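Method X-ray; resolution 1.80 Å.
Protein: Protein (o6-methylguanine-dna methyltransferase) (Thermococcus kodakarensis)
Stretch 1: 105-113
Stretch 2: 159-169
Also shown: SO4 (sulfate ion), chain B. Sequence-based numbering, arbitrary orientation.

Stretch 1 105-113: KRGSVITYG
Stretch 2, residues 159-169: EKKFLLEIEGV

How do the two backbones meet? Residues 159-166 form the end of a helix, with Gly 168 at positive phi (85/23) closing a Schellman motif: Val 169 N bonds to Leu 164 O (3.0 Å) and Gly 168 N to Glu 165 O (3.0 Å). Against this end lies a type II turn, Lys 105 to Ser 108, closed by Ser 108 N to Lys 105 O at 3.0 Å. The closest CA atoms, those of Gly 107 and Glu 167, are 5.2 Å apart, and Gly 107 CA approaches Glu 167 O at 3.5 Å as a CA-H...O contact. At phi/psi 99/-5 a CB on Gly 107 would jam against the preceding carbonyl.

Why is Arg 106 so extended? Its CB points sideways, but chi1 to chi3 all t carry the guanidinium across to the helix end, with chi4 at 89°. Glu 167 CG covers one face, 3.7 Å from Arg 106 CZ. Glu 167 (m, t, chi3 171°) forms a long salt bridge, Arg 106 NH1 to Glu 167 OE1 at 3.7 Å; the oxygen lies well out of the guanidinium plane, so charge alone joins them.

What bonds the stretches without a direct hydrogen bond? Water 1 accepts from Gly 107 N (2.6 Å) and donates to Ser 108 O (2.8 Å) and Glu 167 OE2 (2.7 Å), tying the carboxylate to the turn. Ser 108 instead points its CB away; its p rotamer lets OG donate to Lys 105 O at 2.8 Å.

Where is the apolar contact? Val 109 (m, phi/psi -136/175) points toward the helix end, placing CG1 4.1 Å from Leu 164 CD2 and 4.0 Å from Val 169 CG1. Leu 164 is m, t; Val 169 is t, with CG2 3.8 Å from Gly 107 O.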

ATOM      1  N   LYS A 105       0.010  -8.434 -11.963  1.00 16.17           N
ATOM      2  CA  LYS A 105       0.932  -7.519 -12.606  1.00 18.09           C
ATOM      3  C   LYS A 105       0.418  -6.140 -12.932  1.00 15.66           C
ATOM      4  O   LYS A 105      -0.760  -5.899 -13.133  1.00 15.86           O
ATOM      5  CB  LYS A 105       1.454  -8.159 -13.920  1.00 21.95           C
ATOM      6  CG  LYS A 105       1.976  -9.565 -13.781  1.00 26.09           C
ATOM      7  CD  LYS A 105       3.208  -9.696 -12.927  1.00 29.94           C
ATOM      8  CE  LYS A 105       3.544 -11.159 -12.641  1.00 31.83           C
ATOM      9  NZ  LYS A 105       3.944 -11.858 -13.909  1.00 34.85           N
ATOM     10  N   ARG A 106       1.374  -5.213 -13.015  1.00 15.58           N
ATOM     11  CA  ARG A 106       1.053  -3.828 -13.370  1.00 15.11           C
ATOM     12  C   ARG A 106       0.332  -3.810 -14.724  1.00 15.90           C
ATOM     13  O   ARG A 106       0.818  -4.462 -15.654  1.00 15.82           O
ATOM     14  CB  ARG A 106       2.389  -3.083 -13.489  1.00 17.13           C
ATOM     15  CG  ARG A 106       2.228  -1.571 -13.547  1.00 18.26           C
ATOM     16  CD  ARG A 106       3.636  -0.938 -13.722  1.00 19.33           C
ATOM     17  NE  ARG A 106       3.442   0.510 -13.903  1.00 21.09           N
ATOM     18  CZ  ARG A 106       3.394   1.343 -12.856  1.00 20.88           C
ATOM     19  NH1 ARG A 106       3.536   0.862 -11.630  1.00 18.65           N
ATOM     20  NH2 ARG A 106       3.210   2.627 -13.102  1.00 20.04           N
ATOM     21  N   GLY A 107      -0.778  -3.110 -14.808  1.00 15.06           N
ATOM     22  CA  GLY A 107      -1.548  -3.038 -16.053  1.00 15.60           C
ATOM     23  C   GLY A 107      -2.728  -4.007 -16.020  1.00 17.68           C
ATOM     24  O   GLY A 107      -3.554  -4.014 -16.944  1.00 18.20           O
ATOM     25  N   SER A 108      -2.821  -4.823 -14.967  1.00 13.39           N
ATOM     26  CA  SER A 108      -3.933  -5.758 -14.857  1.00 15.67           C
ATOM     27  C   SER A 108      -4.618  -5.580 -13.508  1.00 16.44           C
ATOM     28  O   SER A 108      -4.091  -4.853 -12.649  1.00 13.83           O
ATOM     29  CB  SER A 108      -3.485  -7.216 -15.031  1.00 16.46           C
ATOM     30  OG  SER A 108      -2.859  -7.640 -13.809  1.00 20.99           O
ATOM     31  N   VAL A 109      -5.789  -6.179 -13.358  1.00 13.31           N
ATOM     32  CA  VAL A 109      -6.579  -6.102 -12.140  1.00 13.92           C
ATOM     33  C   VAL A 109      -7.105  -7.506 -11.814  1.00 13.63           C
ATOM     34  O   VAL A 109      -6.858  -8.435 -12.592  1.00 13.87           O
ATOM     35  CB  VAL A 109      -7.764  -5.139 -12.225  1.00 14.70           C
ATOM     36  CG1 VAL A 109      -7.314  -3.690 -12.506  1.00 14.42           C
ATOM     37  CG2 VAL A 109      -8.744  -5.588 -13.319  1.00 15.82           C
ATOM     38  N   ILE A 110      -7.762  -7.625 -10.684  1.00 14.56           N
ATOM     39  CA  ILE A 110      -8.351  -8.915 -10.274  1.00 12.65           C
ATOM     40  C   ILE A 110      -9.514  -8.554  -9.365  1.00 13.99           C
ATOM     41  O   ILE A 110      -9.463  -7.535  -8.654  1.00 13.17           O
ATOM     42  CB  ILE A 110      -7.359  -9.841  -9.593  1.00 13.36           C
ATOM     43  CG1 ILE A 110      -7.971 -11.256  -9.457  1.00 14.00           C
ATOM     44  CG2 ILE A 110      -6.988  -9.294  -8.198  1.00 11.61           C
ATOM     45  CD1 ILE A 110      -6.919 -12.346  -9.355  1.00 16.06           C
ATOM     46  N   THR A 111     -10.601  -9.309  -9.390  1.00 11.86           N
ATOM     47  CA  THR A 111     -11.724  -8.980  -8.539  1.00 11.34           C
ATOM     48  C   THR A 111     -11.517  -9.558  -7.152  1.00 11.22           C
ATOM     49  O   THR A 111     -10.703 -10.476  -6.955  1.00 11.66           O
ATOM     50  CB  THR A 111     -13.060  -9.530  -9.114  1.00 13.97           C
ATOM     51  OG1 THR A 111     -12.988 -10.956  -9.104  1.00 12.39           O
ATOM     52  CG2 THR A 111     -13.261  -9.008 -10.536  1.00 12.76           C
ATOM     53  N   TYR A 112     -12.259  -9.042  -6.173  1.00 12.40           N
ATOM     54  CA  TYR A 112     -12.157  -9.587  -4.823  1.00 13.41           C
ATOM     55  C   TYR A 112     -12.493 -11.101  -4.890  1.00 13.54           C
ATOM     56  O   TYR A 112     -11.839 -11.901  -4.268  1.00 12.18           O
ATOM     57  CB  TYR A 112     -13.185  -8.985  -3.871  1.00 15.91           C
ATOM     58  CG  TYR A 112     -12.842  -7.557  -3.501  1.00 19.72           C
ATOM     59  CD1 TYR A 112     -13.468  -6.519  -4.176  1.00 23.60           C
ATOM     60  CD2 TYR A 112     -11.913  -7.264  -2.517  1.00 22.50           C
ATOM     61  CE1 TYR A 112     -13.179  -5.207  -3.870  1.00 26.21           C
ATOM     62  CE2 TYR A 112     -11.617  -5.947  -2.200  1.00 25.47           C
ATOM     63  CZ  TYR A 112     -12.254  -4.936  -2.883  1.00 28.33           C
ATOM     64  OH  TYR A 112     -11.982  -3.614  -2.591  1.00 31.14           O
ATOM     65  N   GLY A 113     -13.577 -11.401  -5.635  1.00 12.26           N
ATOM     66  CA  GLY A 113     -13.998 -12.780  -5.770  1.00 12.33           C
ATOM     67  C   GLY A 113     -12.964 -13.694  -6.397  1.00 10.47           C
ATOM     68  O   GLY A 113     -12.808 -14.827  -5.916  1.00 12.28           O
ATOM     69  N   GLU A 159      -7.670   8.309  -5.151  1.00 16.61           N
ATOM     70  CA  GLU A 159      -6.310   7.796  -5.082  1.00 17.03           C
ATOM     71  C   GLU A 159      -6.244   6.455  -5.837  1.00 15.59           C
ATOM     72  O   GLU A 159      -5.273   6.209  -6.553  1.00 16.27           O
ATOM     73  CB  GLU A 159      -5.903   7.593  -3.616  1.00 16.10           C
ATOM     74  CG  GLU A 159      -5.530   8.900  -2.922  1.00 20.24           C
ATOM     75  CD  GLU A 159      -6.664   9.646  -2.280  1.00 21.96           C
ATOM     76  OE1 GLU A 159      -7.844   9.510  -2.669  1.00 21.73           O
ATOM     77  OE2 GLU A 159      -6.388  10.423  -1.316  1.00 22.99           O
ATOM     78  N   LYS A 160      -7.266   5.625  -5.650  1.00 14.58           N
ATOM     79  CA  LYS A 160      -7.259   4.319  -6.368  1.00 14.37           C
ATOM     80  C   LYS A 160      -7.269   4.519  -7.881  1.00 15.51           C
ATOM     81  O   LYS A 160      -6.520   3.884  -8.643  1.00 15.14           O
ATOM     82  CB  LYS A 160      -8.467   3.477  -5.953  1.00 13.47           C
ATOM     83  CG  LYS A 160      -8.298   1.999  -6.417  1.00 15.01           C
ATOM     84  CD  LYS A 160      -9.498   1.206  -5.901  1.00 15.50           C
ATOM     85  CE  LYS A 160      -9.330  -0.295  -6.102  1.00 15.29           C
ATOM     86  NZ  LYS A 160     -10.488  -1.031  -5.522  1.00 14.70           N
ATOM     87  N   LYS A 161      -8.108   5.418  -8.350  1.00 16.98           N
ATOM     88  CA  LYS A 161      -8.235   5.743  -9.768  1.00 18.60           C
ATOM     89  C   LYS A 161      -6.957   6.317 -10.340  1.00 18.46           C
ATOM     90  O   LYS A 161      -6.543   6.026 -11.460  1.00 18.67           O
ATOM     91  CB  LYS A 161      -9.377   6.742  -9.975  1.00 22.17           C
ATOM     92  CG  LYS A 161     -10.712   6.112 -10.277  1.00 26.42           C
ATOM     93  CD  LYS A 161     -11.854   7.110 -10.289  1.00 30.39           C
ATOM     94  CE  LYS A 161     -11.641   8.234 -11.288  1.00 33.19           C
ATOM     95  NZ  LYS A 161     -12.821   9.171 -11.315  1.00 34.68           N
ATOM     96  N   PHE A 162      -6.276   7.159  -9.555  1.00 18.32           N
ATOM     97  CA  PHE A 162      -5.020   7.751  -9.980  1.00 18.33           C
ATOM     98  C   PHE A 162      -3.959   6.684 -10.208  1.00 17.44           C
ATOM     99  O   PHE A 162      -3.212   6.702 -11.200  1.00 16.88           O
ATOM    100  CB  PHE A 162      -4.572   8.782  -8.940  1.00 19.17           C
ATOM    101  CG  PHE A 162      -3.146   9.203  -9.093  1.00 21.80           C
ATOM    102  CD1 PHE A 162      -2.773  10.093 -10.073  1.00 23.44           C
ATOM    103  CD2 PHE A 162      -2.183   8.679  -8.235  1.00 22.40           C
ATOM    104  CE1 PHE A 162      -1.440  10.468 -10.208  1.00 24.23           C
ATOM    105  CE2 PHE A 162      -0.862   9.056  -8.362  1.00 23.95           C
ATOM    106  CZ  PHE A 162      -0.501   9.945  -9.350  1.00 24.59           C
ATOM    107  N   LEU A 163      -3.864   5.741  -9.251  1.00 14.53           N
ATOM    108  CA  LEU A 163      -2.926   4.665  -9.372  1.00 14.46           C
ATOM    109  C   LEU A 163      -3.288   3.787 -10.593  1.00 14.03           C
ATOM    110  O   LEU A 163      -2.384   3.439 -11.335  1.00 14.36           O
ATOM    111  CB  LEU A 163      -2.874   3.780  -8.123  1.00 15.83           C
ATOM    112  CG  LEU A 163      -2.260   4.511  -6.878  1.00 16.33           C
ATOM    113  CD1 LEU A 163      -2.227   3.548  -5.710  1.00 16.97           C
ATOM    114  CD2 LEU A 163      -0.888   5.043  -7.240  1.00 17.95           C
ATOM    115  N   LEU A 164      -4.567   3.487 -10.777  1.00 13.56           N
ATOM    116  CA  LEU A 164      -4.912   2.643 -11.950  1.00 16.06           C
ATOM    117  C   LEU A 164      -4.602   3.353 -13.245  1.00 16.70           C
ATOM    118  O   LEU A 164      -4.084   2.748 -14.195  1.00 18.46           O
ATOM    119  CB  LEU A 164      -6.369   2.187 -11.876  1.00 13.44           C
ATOM    120  CG  LEU A 164      -6.615   1.152 -10.741  1.00 15.49           C
ATOM    121  CD1 LEU A 164      -8.095   0.891 -10.539  1.00 15.83           C
ATOM    122  CD2 LEU A 164      -5.852  -0.135 -11.045  1.00 17.77           C
ATOM    123  N   GLU A 165      -4.888   4.645 -13.309  1.00 18.07           N
ATOM    124  CA  GLU A 165      -4.629   5.423 -14.518  1.00 20.53           C
ATOM    125  C   GLU A 165      -3.168   5.428 -14.892  1.00 21.50           C
ATOM    126  O   GLU A 165      -2.769   5.222 -16.051  1.00 19.89           O
ATOM    127  CB  GLU A 165      -5.161   6.856 -14.321  1.00 24.72           C
ATOM    128  CG  GLU A 165      -4.611   7.800 -15.399  1.00 31.08           C
ATOM    129  CD  GLU A 165      -5.380   9.099 -15.488  1.00 34.76           C
ATOM    130  OE1 GLU A 165      -5.553   9.586 -16.631  1.00 37.23           O
ATOM    131  OE2 GLU A 165      -5.805   9.620 -14.433  1.00 37.62           O
ATOM    132  N   ILE A 166      -2.304   5.627 -13.897  1.00 19.68           N
ATOM    133  CA  ILE A 166      -0.863   5.646 -14.041  1.00 20.50           C
ATOM    134  C   ILE A 166      -0.330   4.335 -14.585  1.00 18.52           C
ATOM    135  O   ILE A 166       0.683   4.265 -15.284  1.00 18.58           O
ATOM    136  CB  ILE A 166      -0.253   5.903 -12.634  1.00 24.30           C
ATOM    137  CG1 ILE A 166      -0.297   7.397 -12.308  1.00 27.78           C
ATOM    138  CG2 ILE A 166       1.126   5.324 -12.470  1.00 26.19           C
ATOM    139  CD1 ILE A 166       0.804   8.228 -12.924  1.00 30.32           C
ATOM    140  N   GLU A 167      -0.975   3.231 -14.201  1.00 17.06           N
ATOM    141  CA  GLU A 167      -0.584   1.905 -14.634  1.00 16.50           C
ATOM    142  C   GLU A 167      -1.188   1.508 -15.983  1.00 18.51           C
ATOM    143  O   GLU A 167      -0.958   0.377 -16.438  1.00 19.71           O
ATOM    144  CB  GLU A 167      -1.039   0.879 -13.555  1.00 16.29           C
ATOM    145  CG  GLU A 167      -0.232   1.074 -12.275  1.00 17.01           C
ATOM    146  CD  GLU A 167      -0.555   0.115 -11.159  1.00 19.87           C
ATOM    147  OE1 GLU A 167       0.188   0.100 -10.141  1.00 17.12           O
ATOM    148  OE2 GLU A 167      -1.542  -0.650 -11.275  1.00 19.34           O
ATOM    149  N   GLY A 168      -1.981   2.352 -16.589  1.00 20.68           N
ATOM    150  CA  GLY A 168      -2.587   2.112 -17.881  1.00 24.63           C
ATOM    151  C   GLY A 168      -3.873   1.324 -17.890  1.00 27.47           C
ATOM    152  O   GLY A 168      -4.217   0.725 -18.930  1.00 28.77           O
ATOM    153  N   VAL A 169      -4.595   1.299 -16.787  1.00 28.31           N
ATOM    154  CA  VAL A 169      -5.862   0.588 -16.692  1.00 31.54           C
ATOM    155  C   VAL A 169      -6.996   1.595 -16.924  1.00 34.19           C
ATOM    156  O   VAL A 169      -7.132   2.532 -16.092  1.00 37.07           O
ATOM    157  CB  VAL A 169      -6.059  -0.082 -15.325  1.00 29.12           C
ATOM    158  CG1 VAL A 169      -7.410  -0.763 -15.230  1.00 30.16           C
ATOM    159  CG2 VAL A 169      -4.924  -1.056 -15.047  1.00 29.26           C
TER
HETATM  160  S   SO4 B 301     -16.705  -9.046  -6.127  1.00 26.51           S
HETATM  161  O1  SO4 B 301     -16.065  -8.089  -5.117  1.00 31.98           O
HETATM  162  O2  SO4 B 301     -17.482  -8.196  -7.068  1.00 27.14           O
HETATM  163  O3  SO4 B 301     -17.553  -9.968  -5.339  1.00 29.31           O
HETATM  164  O4  SO4 B 301     -15.650  -9.782  -6.850  1.00 27.09           O
HETATM  165  O   HOH W   1      -2.592  -2.506 -12.975  1.00 20.35           O